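Local coordinates for DUF917 domain-containing protein (PDB 2O3I) that is of unknown function but carries N-terminal and C-terminal S-Me-THD-like domains of the DUF917 family, at residues Arg50-Val54 against Asp55-Asp59; Gly239-Thr243 against Ala244-Leu248; Asp249-Arg252 against Arg253-Ile257; Ala362-Glu366 against Gly367-Gln371. The protein carries 2 engineered substitutions. All blocks are in the same frame, centred on the assembly; numbering follows the deposited sequence.

Interaction 1. Residues Arg50-Val54 against Asp55-Asp59; sequences RVVDV and DEATD
Glu56 folds its carboxylate back onto the backbone of Asp53: Glu56 OE1 accepts from Asp53 N at 2.8 Å, along an almost straight N-H...O line of 176° and through the anti lone pair, the one facing away from OE2. An extended chain beyond CG carries the group there. The backbone returns the grip, since Glu56 N donates to Asp53 O at 2.8 Å, approaching from above the carbonyl plane. Ala57 N adds a bond to Val54 O at 3.2 Å and a weak one to Asp53 O. The polypeptide thus winds through two overlapping turns, the first a type I turn spanning Asp53 to Glu56, following strand 49-52. An inverse gamma turn centred on Ala57 follows, closed by Thr58 N on Glu56 O at 2.7 Å. Beside the turn, Val52 CG2 lies 4.2 Å from Ala57 CB, and both side chains rest on Tyr103 of strand 101-105. Strands 127-129 and 3-5 flank the incoming strand, and Ala2 N gives Glu56 OE1 a second, weak hydrogen bond. The two acid side chains run side by side, Asp53 OD1 only 3.0 Å from Glu56 OE1, two acceptors with no donor between them if both acids are ionised. The N-H groups meeting Glu56 OE1 probably offset part of that repulsion, and a raised proton affinity for the pair is possible.

Interaction 2. Residues Gly239-Thr243 against Ala244-Leu248; sequences GKVKT and AEAML
Thr243 presents the flat group of this contact, its backbone carbonyl, to Met247: the amide N of Met247 lies in the carbonyl plane, 2.9 Å from Thr243 O, with a C=O...N angle of 160°. This is the first turn of helix 244-255, and Thr243 is its N-cap. Its hydroxyl performs the capping, as Ala246 N donates to Thr243 OG1 at 3.0 Å with an N-H...O angle of 150°. A chi1 of 60° sets OG1 between the backbone N and the carbonyl carbon of its own residue, which directs it at the amide of Ala246. The methyl of Ala246 comes along with its amide, CB standing 3.1 Å from Thr243 OG1. Because the third helical residue is an alanine, no side chain returns a bond to the cap residue; the capping bond stands alone and no capping box forms. Another amide of the first turn, Ala244 N, is bonded to Glu325 OE1, so the loop beyond strand 319-324 shares in satisfying the helix start. Before the cap, Gly239 closes the preceding helix 225-237 with a Schellman motif, and the short connection is tied down further by a salt bridge from Lys242 NZ to Glu327. Val241 reaches past the cap to the helix itself, and together with the selenomethionine at 247 it packs against Phe323. Val241 CG2, anti to its backbone N, lies 3.7 Å from Met247 CB and presses still closer on the backbone, a tight 3.4 Å from Met247 CA.

Interaction 3. Residues Asp249-Arg252 against Arg253-Ile257; sequences DFLR and RELDI
Phe250 offers one ring face to the aliphatic part of Glu254, four residues on along helix 244-255. Glu254 CB stands over the ring centre, 3.7 Å from the centroid and 13° off the ring normal, a CH-pi contact, while Glu254 CG reaches to 3.5 Å from Phe250 CE1. With chi1 at -66°, CG sits anti to the carbonyl carbon and against the ring, and the bend at chi2 (-68°) then turns the carboxylate off, to a salt bridge with Lys231 of helix 225-237. Leu255 CD1 meets the ring obliquely, 3.9 Å from Phe250 CE2. On another side of the helix, Asp249 and Arg253 lie side by side, their carboxylate and guanidinium planes stacked. Asp249 OD2 is 3.9 Å from Arg253 NH2, a long salt bridge in which no N-H points at the oxygen. Arg252 lies alongside with its guanidinium nearly perpendicular to that of Arg253, its NH2 making a salt bridge to Asp249 OD1 that includes a weak hydrogen bond. Toward the C-terminal end of the helix, Leu251 O takes Leu255 N and Ile257 N from opposite faces of its plane, the latter at 2.7 Å. Asp249 is shared by two arginines, and its charge probably eases their mutual repulsion.

Interaction 4. Residues Ala362-Glu366 against Gly367-Gln371; sequences APLSE and GLILQ
Leu364 and Ile369 supply the apolar contact, their side chains slanting across each other so that Leu364 CG comes within 3.9 Å of Ile369 CG2. That methyl, set anti to its own backbone N, also touches the main chain at Leu364 CA, 3.8 Å away. Leu370 covers the next part of the connection: its CB lies 3.7 Å from Glu366 CA, and its CD2 is equally near Ser365 O. Both leucines extend the apolar surface to neighbouring loops, Leu364 to Pro317 and Leu370 to Tyr386.

Polar bonding stays within each half, and no hydrogen bond joins the two. In the first, Ala362 O is gripped twice by one residue, by Ser365 N at 3.0 Å and by Ser365 OG at 2.7 Å, the hydroxyl lying in the carbonyl plane on a lone pair. In the second, Gln371 N donates to Gly367 O at 3.3 Å, a helical bond.

Backbone shape links the halves: Glu366 is extended and Gly367 has a positive phi of 75°, which swings the chain round. The result is a type I turn, Ala362 to Ser365, followed by a change of direction at Gly367 leading into the helix that runs to 379, with Leu364 and Ile369, five residues apart, packing across the bend.

In the fold
Interactions 2 and 3 hold the same element, the start and finish of helix 244-255, with centres about 11 Å apart. Interaction 1 belongs to the N-terminal S-Me-THD-like domain, where a strand runs into turns; interaction 4, in the C-terminal one with the helix pair, leads into helix 367-379. Interaction 3 is a surface contact, which suits its charged network, while the other three are partly buried. Their chemistry differs accordingly: interactions 1 and 2 each use a side-chain oxygen to receive a backbone amide, whereas interaction 4 has no hydrogen bond between its halves and relies on van der Waals contacts of apolar side chains. Interactions 3 and 4 approach to about 10 Å between nearest atoms without touching.

Interaction 1. Residues Arg50-Val54 against Asp55-Asp59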
loop_
_atom_site.group_PDB
_atom_site.type_symbol
_atom_site.label_atom_id
_atom_site.label_comp_id
_atom_site.label_asym_id
_atom_site.label_seq_id
_atom_site.Cartn_x
_atom_site.Cartn_y
_atom_site.Cartn_z
ATOM N N ARG A 50 -23.923 -24.396 -1.578
ATOM C CA ARG A 50 -23.332 -25.666 -1.198
ATOM C C ARG A 50 -22.263 -25.440 -0.128
ATOM O O ARG A 50 -21.367 -24.610 -0.305
ATOM C CB ARG A 50 -22.722 -26.328 -2.436
ATOM C CG ARG A 50 -22.374 -27.801 -2.287
ATOM C CD ARG A 50 -22.627 -28.526 -3.615
ATOM N NE ARG A 50 -22.170 -27.744 -4.768
ATOM C CZ ARG A 50 -20.894 -27.549 -5.095
ATOM N NH1 ARG A 50 -19.925 -28.085 -4.359
ATOM N NH2 ARG A 50 -20.582 -26.801 -6.151
ATOM N N VAL A 51 -22.384 -26.163 0.985
ATOM C CA VAL A 51 -21.423 -26.070 2.081
ATOM C C VAL A 51 -20.800 -27.444 2.280
ATOM O O VAL A 51 -21.515 -28.424 2.460
ATOM C CB VAL A 51 -22.094 -25.667 3.408
ATOM C CG1 VAL A 51 -21.020 -25.444 4.473
ATOM C CG2 VAL A 51 -22.958 -24.427 3.208
ATOM N N VAL A 52 -19.473 -27.513 2.259
ATOM C CA VAL A 52 -18.767 -28.783 2.416
ATOM C C VAL A 52 -17.833 -28.805 3.631
ATOM O O VAL A 52 -17.382 -27.755 4.104
ATOM C CB VAL A 52 -17.922 -29.101 1.152
ATOM C CG1 VAL A 52 -18.822 -29.177 -0.078
ATOM C CG2 VAL A 52 -16.861 -28.029 0.949
ATOM N N ASP A 53 -17.552 -30.003 4.140
ATOM C CA ASP A 53 -16.642 -30.137 5.270
ATOM C C ASP A 53 -15.225 -30.130 4.718
ATOM O O ASP A 53 -15.008 -30.400 3.535
ATOM C CB ASP A 53 -16.894 -31.433 6.038
ATOM C CG ASP A 53 -18.274 -31.473 6.675
ATOM O OD1 ASP A 53 -19.180 -32.110 6.089
ATOM O OD2 ASP A 53 -18.453 -30.855 7.755
ATOM N N VAL A 54 -14.266 -29.805 5.573
ATOM C CA VAL A 54 -12.876 -29.744 5.158
ATOM C C VAL A 54 -12.425 -30.993 4.399
ATOM O O VAL A 54 -11.770 -30.881 3.363
ATOM C CB VAL A 54 -11.947 -29.515 6.377
ATOM C CG1 VAL A 54 -10.490 -29.498 5.935
ATOM C CG2 VAL A 54 -12.309 -28.199 7.070
ATOM N N ASP A 55 -12.783 -32.174 4.901
ATOM C CA ASP A 55 -12.382 -33.432 4.262
ATOM C C ASP A 55 -13.092 -33.712 2.937
ATOM O O ASP A 55 -12.760 -34.673 2.239
ATOM C CB ASP A 55 -12.606 -34.620 5.213
ATOM C CG ASP A 55 -11.743 -34.548 6.468
ATOM O OD1 ASP A 55 -10.525 -34.294 6.354
ATOM O OD2 ASP A 55 -12.284 -34.760 7.576
ATOM N N GLU A 56 -14.069 -32.879 2.594
ATOM C CA GLU A 56 -14.801 -33.040 1.343
ATOM C C GLU A 56 -14.275 -32.073 0.289
ATOM O O GLU A 56 -14.458 -32.287 -0.911
ATOM C CB GLU A 56 -16.295 -32.789 1.564
ATOM C CG GLU A 56 -16.938 -33.763 2.526
ATOM C CD GLU A 56 -18.412 -33.491 2.737
ATOM O OE1 GLU A 56 -18.761 -32.353 3.122
ATOM O OE2 GLU A 56 -19.223 -34.419 2.526
ATOM N N ALA A 57 -13.626 -31.008 0.747
ATOM C CA ALA A 57 -13.076 -29.996 -0.144
ATOM C C ALA A 57 -11.829 -30.537 -0.836
ATOM O O ALA A 57 -10.713 -30.126 -0.533
ATOM C CB ALA A 57 -12.741 -28.743 0.644
ATOM N N THR A 58 -12.031 -31.441 -1.789
ATOM C CA THR A 58 -10.918 -32.069 -2.487
ATOM C C THR A 58 -10.901 -31.932 -4.013
ATOM O O THR A 58 -9.913 -32.295 -4.651
ATOM C CB THR A 58 -10.863 -33.578 -2.150
ATOM O OG1 THR A 58 -12.086 -34.199 -2.569
ATOM C CG2 THR A 58 -10.690 -33.791 -0.654
ATOM N N ASP A 59 -11.976 -31.418 -4.602
ATOM C CA ASP A 59 -12.029 -31.287 -6.057
ATOM C C ASP A 59 -11.496 -29.962 -6.582
ATOM O O ASP A 59 -11.900 -29.500 -7.647
ATOM C CB ASP A 59 -13.460 -31.499 -6.557
ATOM C CG ASP A 59 -14.029 -32.836 -6.132
ATOM O OD1 ASP A 59 -13.364 -33.868 -6.368
ATOM O OD2 ASP A 59 -15.142 -32.856 -5.563
#

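Interaction 2. Residues Gly239-Thr243 against Ala244-Leu248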
loop_
_atom_site.group_PDB
_atom_site.type_symbol
_atom_site.label_atom_id
_atom_site.label_comp_id
_atom_site.label_asym_id
_atom_site.label_seq_id
_atom_site.Cartn_x
_atom_site.Cartn_y
_atom_site.Cartn_z
ATOM N N GLY A 239 -36.991 -18.037 19.052
ATOM C CA GLY A 239 -37.326 -17.646 20.415
ATOM C C GLY A 239 -37.161 -18.722 21.477
ATOM O O GLY A 239 -37.912 -18.745 22.458
ATOM N N LYS A 240 -36.181 -19.610 21.304
ATOM C CA LYS A 240 -35.951 -20.683 22.269
ATOM C C LYS A 240 -34.936 -20.314 23.348
ATOM O O LYS A 240 -34.742 -21.059 24.304
ATOM C CB LYS A 240 -35.482 -21.956 21.559
ATOM C CG LYS A 240 -36.479 -22.554 20.565
ATOM C CD LYS A 240 -35.932 -23.849 19.960
ATOM C CE LYS A 240 -36.817 -24.391 18.834
ATOM N NZ LYS A 240 -36.228 -25.627 18.236
ATOM N N VAL A 241 -34.284 -19.167 23.194
ATOM C CA VAL A 241 -33.291 -18.728 24.169
ATOM C C VAL A 241 -33.408 -17.223 24.407
ATOM O O VAL A 241 -32.819 -16.412 23.683
ATOM C CB VAL A 241 -31.857 -19.117 23.699
ATOM C CG1 VAL A 241 -31.680 -18.781 22.242
ATOM C CG2 VAL A 241 -30.812 -18.415 24.538
ATOM N N LYS A 242 -34.175 -16.866 25.436
ATOM C CA LYS A 242 -34.433 -15.468 25.777
ATOM C C LYS A 242 -33.749 -14.991 27.063
ATOM O O LYS A 242 -33.930 -13.847 27.482
ATOM C CB LYS A 242 -35.943 -15.250 25.907
ATOM C CG LYS A 242 -36.766 -15.635 24.675
ATOM C CD LYS A 242 -38.256 -15.488 24.966
ATOM C CE LYS A 242 -39.113 -15.760 23.742
ATOM N NZ LYS A 242 -38.864 -14.769 22.658
ATOM N N THR A 243 -32.978 -15.871 27.691
ATOM C CA THR A 243 -32.269 -15.533 28.918
ATOM C C THR A 243 -30.834 -16.029 28.847
ATOM O O THR A 243 -30.535 -17.010 28.159
ATOM C CB THR A 243 -32.911 -16.188 30.154
ATOM O OG1 THR A 243 -32.881 -17.612 30.001
ATOM C CG2 THR A 243 -34.344 -15.724 30.334
ATOM N N ALA A 244 -29.951 -15.355 29.577
ATOM C CA ALA A 244 -28.548 -15.735 29.619
ATOM C C ALA A 244 -28.416 -17.192 30.067
ATOM O O ALA A 244 -27.611 -17.945 29.518
ATOM C CB ALA A 244 -27.786 -14.811 30.576
ATOM N N GLU A 245 -29.208 -17.585 31.061
ATOM C CA GLU A 245 -29.178 -18.953 31.574
ATOM C C GLU A 245 -29.564 -19.933 30.470
ATOM O O GLU A 245 -28.942 -20.982 30.310
ATOM C CB GLU A 245 -30.149 -19.106 32.743
ATOM C CG GLU A 245 -30.078 -20.458 33.438
ATOM C CD GLU A 245 -31.123 -20.610 34.537
ATOM O OE1 GLU A 245 -31.361 -19.625 35.270
ATOM O OE2 GLU A 245 -31.696 -21.713 34.677
ATOM N N ALA A 246 -30.600 -19.585 29.713
ATOM C CA ALA A 246 -31.049 -20.434 28.618
ATOM C C ALA A 246 -29.965 -20.536 27.547
ATOM O O ALA A 246 -29.817 -21.571 26.910
ATOM C CB ALA A 246 -32.336 -19.872 28.009
HETATM N N MSE A 247 -29.212 -19.459 27.344
HETATM C CA MSE A 247 -28.150 -19.471 26.340
HETATM C C MSE A 247 -27.082 -20.473 26.748
HETATM O O MSE A 247 -26.640 -21.289 25.935
HETATM C CB MSE A 247 -27.540 -18.070 26.183
HETATM C CG MSE A 247 -26.278 -18.015 25.325
HETATM SE SE MSE A 247 -26.481 -18.784 23.543
HETATM C CE MSE A 247 -26.744 -17.148 22.545
ATOM N N LEU A 248 -26.680 -20.414 28.014
ATOM C CA LEU A 248 -25.674 -21.332 28.532
ATOM C C LEU A 248 -26.185 -22.772 28.462
ATOM O O LEU A 248 -25.433 -23.691 28.133
ATOM C CB LEU A 248 -25.316 -20.978 29.977
ATOM C CG LEU A 248 -24.634 -19.624 30.181
ATOM C CD1 LEU A 248 -24.516 -19.358 31.671
ATOM C CD2 LEU A 248 -23.258 -19.612 29.520
#

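Interaction 3. Residues Asp249-Arg252 against Arg253-Ile257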
loop_
_atom_site.group_PDB
_atom_site.type_symbol
_atom_site.label_atom_id
_atom_site.label_comp_id
_atom_site.label_asym_id
_atom_site.label_seq_id
_atom_site.Cartn_x
_atom_site.Cartn_y
_atom_site.Cartn_z
ATOM N N ASP A 249 -27.462 -22.968 28.772
ATOM C CA ASP A 249 -28.032 -24.304 28.708
ATOM C C ASP A 249 -27.930 -24.827 27.273
ATOM O O ASP A 249 -27.420 -25.923 27.046
ATOM C CB ASP A 249 -29.497 -24.293 29.174
ATOM C CG ASP A 249 -29.635 -24.138 30.690
ATOM O OD1 ASP A 249 -28.598 -24.024 31.378
ATOM O OD2 ASP A 249 -30.780 -24.130 31.199
ATOM N N PHE A 250 -28.389 -24.026 26.312
ATOM C CA PHE A 250 -28.362 -24.404 24.895
ATOM C C PHE A 250 -26.953 -24.735 24.426
ATOM O O PHE A 250 -26.719 -25.760 23.774
ATOM C CB PHE A 250 -28.920 -23.272 24.017
ATOM C CG PHE A 250 -29.010 -23.624 22.548
ATOM C CD1 PHE A 250 -30.108 -24.320 22.049
ATOM C CD2 PHE A 250 -27.981 -23.288 21.672
ATOM C CE1 PHE A 250 -30.176 -24.675 20.704
ATOM C CE2 PHE A 250 -28.044 -23.642 20.330
ATOM C CZ PHE A 250 -29.141 -24.336 19.845
ATOM N N LEU A 251 -26.017 -23.850 24.748
ATOM C CA LEU A 251 -24.628 -24.035 24.360
ATOM C C LEU A 251 -24.078 -25.360 24.855
ATOM O O LEU A 251 -23.409 -26.080 24.117
ATOM C CB LEU A 251 -23.768 -22.898 24.913
ATOM C CG LEU A 251 -23.965 -21.492 24.326
ATOM C CD1 LEU A 251 -23.237 -20.477 25.206
ATOM C CD2 LEU A 251 -23.442 -21.435 22.900
ATOM N N ARG A 252 -24.372 -25.676 26.111
ATOM C CA ARG A 252 -23.882 -26.900 26.720
ATOM C C ARG A 252 -24.543 -28.158 26.166
ATOM O O ARG A 252 -23.857 -29.088 25.736
ATOM C CB ARG A 252 -24.080 -26.835 28.234
ATOM C CG ARG A 252 -23.466 -27.995 28.989
ATOM C CD ARG A 252 -23.766 -27.910 30.477
ATOM N NE ARG A 252 -25.201 -27.970 30.756
ATOM C CZ ARG A 252 -25.987 -26.912 30.947
ATOM N NH1 ARG A 252 -25.486 -25.681 30.897
ATOM N NH2 ARG A 252 -27.282 -27.089 31.186
ATOM N N ARG A 253 -25.873 -28.170 26.167
ATOM C CA ARG A 253 -26.651 -29.317 25.700
ATOM C C ARG A 253 -26.721 -29.514 24.183
ATOM O O ARG A 253 -26.682 -30.645 23.706
ATOM C CB ARG A 253 -28.076 -29.223 26.255
ATOM C CG ARG A 253 -28.140 -29.123 27.772
ATOM C CD ARG A 253 -29.560 -28.855 28.255
ATOM N NE ARG A 253 -29.608 -28.628 29.698
ATOM C CZ ARG A 253 -30.660 -28.136 30.349
ATOM N NH1 ARG A 253 -31.766 -27.817 29.686
ATOM N NH2 ARG A 253 -30.601 -27.951 31.661
ATOM N N GLU A 254 -26.827 -28.425 23.428
ATOM C CA GLU A 254 -26.933 -28.526 21.978
ATOM C C GLU A 254 -25.644 -28.374 21.169
ATOM O O GLU A 254 -25.540 -28.927 20.078
ATOM C CB GLU A 254 -27.965 -27.521 21.465
ATOM C CG GLU A 254 -29.379 -27.817 21.913
ATOM C CD GLU A 254 -29.937 -29.080 21.287
ATOM O OE1 GLU A 254 -31.058 -29.481 21.663
ATOM O OE2 GLU A 254 -29.262 -29.671 20.417
ATOM N N LEU A 255 -24.671 -27.627 21.680
ATOM C CA LEU A 255 -23.420 -27.443 20.950
ATOM C C LEU A 255 -22.203 -27.929 21.737
ATOM O O LEU A 255 -21.067 -27.801 21.284
ATOM C CB LEU A 255 -23.249 -25.968 20.561
ATOM C CG LEU A 255 -24.356 -25.409 19.663
ATOM C CD1 LEU A 255 -24.224 -23.898 19.557
ATOM C CD2 LEU A 255 -24.298 -26.061 18.294
ATOM N N ASP A 256 -22.444 -28.493 22.917
ATOM C CA ASP A 256 -21.367 -29.009 23.750
ATOM C C ASP A 256 -20.305 -27.936 24.015
ATOM O O ASP A 256 -19.104 -28.170 23.858
ATOM C CB ASP A 256 -20.749 -30.239 23.067
ATOM C CG ASP A 256 -19.766 -30.978 23.956
ATOM O OD1 ASP A 256 -20.099 -31.235 25.133
ATOM O OD2 ASP A 256 -18.663 -31.314 23.473
ATOM N N ILE A 257 -20.764 -26.753 24.407
ATOM C CA ILE A 257 -19.883 -25.631 24.714
ATOM C C ILE A 257 -20.182 -25.162 26.130
ATOM O O ILE A 257 -21.315 -24.803 26.452
ATOM C CB ILE A 257 -20.100 -24.446 23.735
ATOM C CG1 ILE A 257 -19.604 -24.828 22.338
ATOM C CG2 ILE A 257 -19.359 -23.208 24.226
ATOM C CD1 ILE A 257 -19.886 -23.784 21.265
#

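Interaction 4. Residues Ala362-Glu366 against Gly367-Gln371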
loop_
_atom_site.group_PDB
_atom_site.type_symbol
_atom_site.label_atom_id
_atom_site.label_comp_id
_atom_site.label_asym_id
_atom_site.label_seq_id
_atom_site.Cartn_x
_atom_site.Cartn_y
_atom_site.Cartn_z
ATOM N N ALA A 362 -9.371 -25.160 20.984
ATOM C CA ALA A 362 -8.033 -25.688 21.222
ATOM C C ALA A 362 -6.891 -25.117 20.374
ATOM O O ALA A 362 -5.853 -24.731 20.909
ATOM C CB ALA A 362 -8.066 -27.209 21.089
ATOM N N PRO A 363 -7.063 -25.050 19.043
ATOM C CA PRO A 363 -5.976 -24.514 18.206
ATOM C C PRO A 363 -5.516 -23.091 18.550
ATOM O O PRO A 363 -4.415 -22.680 18.169
ATOM C CB PRO A 363 -6.549 -24.604 16.790
ATOM C CG PRO A 363 -7.522 -25.760 16.889
ATOM C CD PRO A 363 -8.197 -25.500 18.216
ATOM N N LEU A 364 -6.354 -22.349 19.268
ATOM C CA LEU A 364 -6.042 -20.968 19.652
ATOM C C LEU A 364 -5.371 -20.846 21.013
ATOM O O LEU A 364 -4.678 -19.868 21.280
ATOM C CB LEU A 364 -7.324 -20.132 19.689
ATOM C CG LEU A 364 -7.845 -19.344 18.488
ATOM C CD1 LEU A 364 -7.664 -20.103 17.192
ATOM C CD2 LEU A 364 -9.308 -19.015 18.745
ATOM N N SER A 365 -5.589 -21.847 21.861
ATOM C CA SER A 365 -5.077 -21.867 23.230
ATOM C C SER A 365 -3.587 -22.120 23.438
ATOM O O SER A 365 -3.137 -22.230 24.580
ATOM C CB SER A 365 -5.847 -22.909 24.033
ATOM O OG SER A 365 -5.537 -24.209 23.562
ATOM N N GLU A 366 -2.822 -22.218 22.360
ATOM C CA GLU A 366 -1.394 -22.480 22.503
ATOM C C GLU A 366 -0.651 -22.214 21.204
ATOM O O GLU A 366 -1.262 -21.965 20.167
ATOM C CB GLU A 366 -1.165 -23.942 22.920
ATOM C CG GLU A 366 -1.708 -24.951 21.908
ATOM C CD GLU A 366 -1.417 -26.403 22.274
ATOM O OE1 GLU A 366 -1.871 -26.856 23.345
ATOM O OE2 GLU A 366 -0.742 -27.092 21.479
ATOM N N GLY A 367 0.675 -22.268 21.283
ATOM C CA GLY A 367 1.502 -22.054 20.114
ATOM C C GLY A 367 1.610 -20.619 19.663
ATOM O O GLY A 367 1.496 -19.681 20.458
ATOM N N LEU A 368 1.831 -20.460 18.363
ATOM C CA LEU A 368 1.977 -19.154 17.736
ATOM C C LEU A 368 0.722 -18.292 17.852
ATOM O O LEU A 368 0.819 -17.074 18.047
ATOM C CB LEU A 368 2.340 -19.337 16.259
ATOM C CG LEU A 368 3.600 -20.156 15.952
ATOM C CD1 LEU A 368 3.678 -20.457 14.471
ATOM C CD2 LEU A 368 4.834 -19.382 16.395
ATOM N N ILE A 369 -0.450 -18.906 17.715
ATOM C CA ILE A 369 -1.702 -18.153 17.805
ATOM C C ILE A 369 -1.830 -17.478 19.178
ATOM O O ILE A 369 -2.208 -16.311 19.268
ATOM C CB ILE A 369 -2.940 -19.058 17.607
ATOM C CG1 ILE A 369 -2.940 -19.688 16.207
ATOM C CG2 ILE A 369 -4.207 -18.242 17.832
ATOM C CD1 ILE A 369 -3.266 -18.732 15.076
ATOM N N LEU A 370 -1.520 -18.221 20.238
ATOM C CA LEU A 370 -1.605 -17.692 21.593
ATOM C C LEU A 370 -0.663 -16.508 21.783
ATOM O O LEU A 370 -1.035 -15.499 22.383
ATOM C CB LEU A 370 -1.266 -18.778 22.620
ATOM C CG LEU A 370 -1.421 -18.348 24.090
ATOM C CD1 LEU A 370 -2.905 -18.106 24.394
ATOM C CD2 LEU A 370 -0.848 -19.415 25.022
ATOM N N GLN A 371 0.560 -16.633 21.277
ATOM C CA GLN A 371 1.543 -15.564 21.403
ATOM C C GLN A 371 1.005 -14.339 20.673
ATOM O O GLN A 371 1.076 -13.215 21.170
ATOM C CB GLN A 371 2.886 -15.998 20.805
#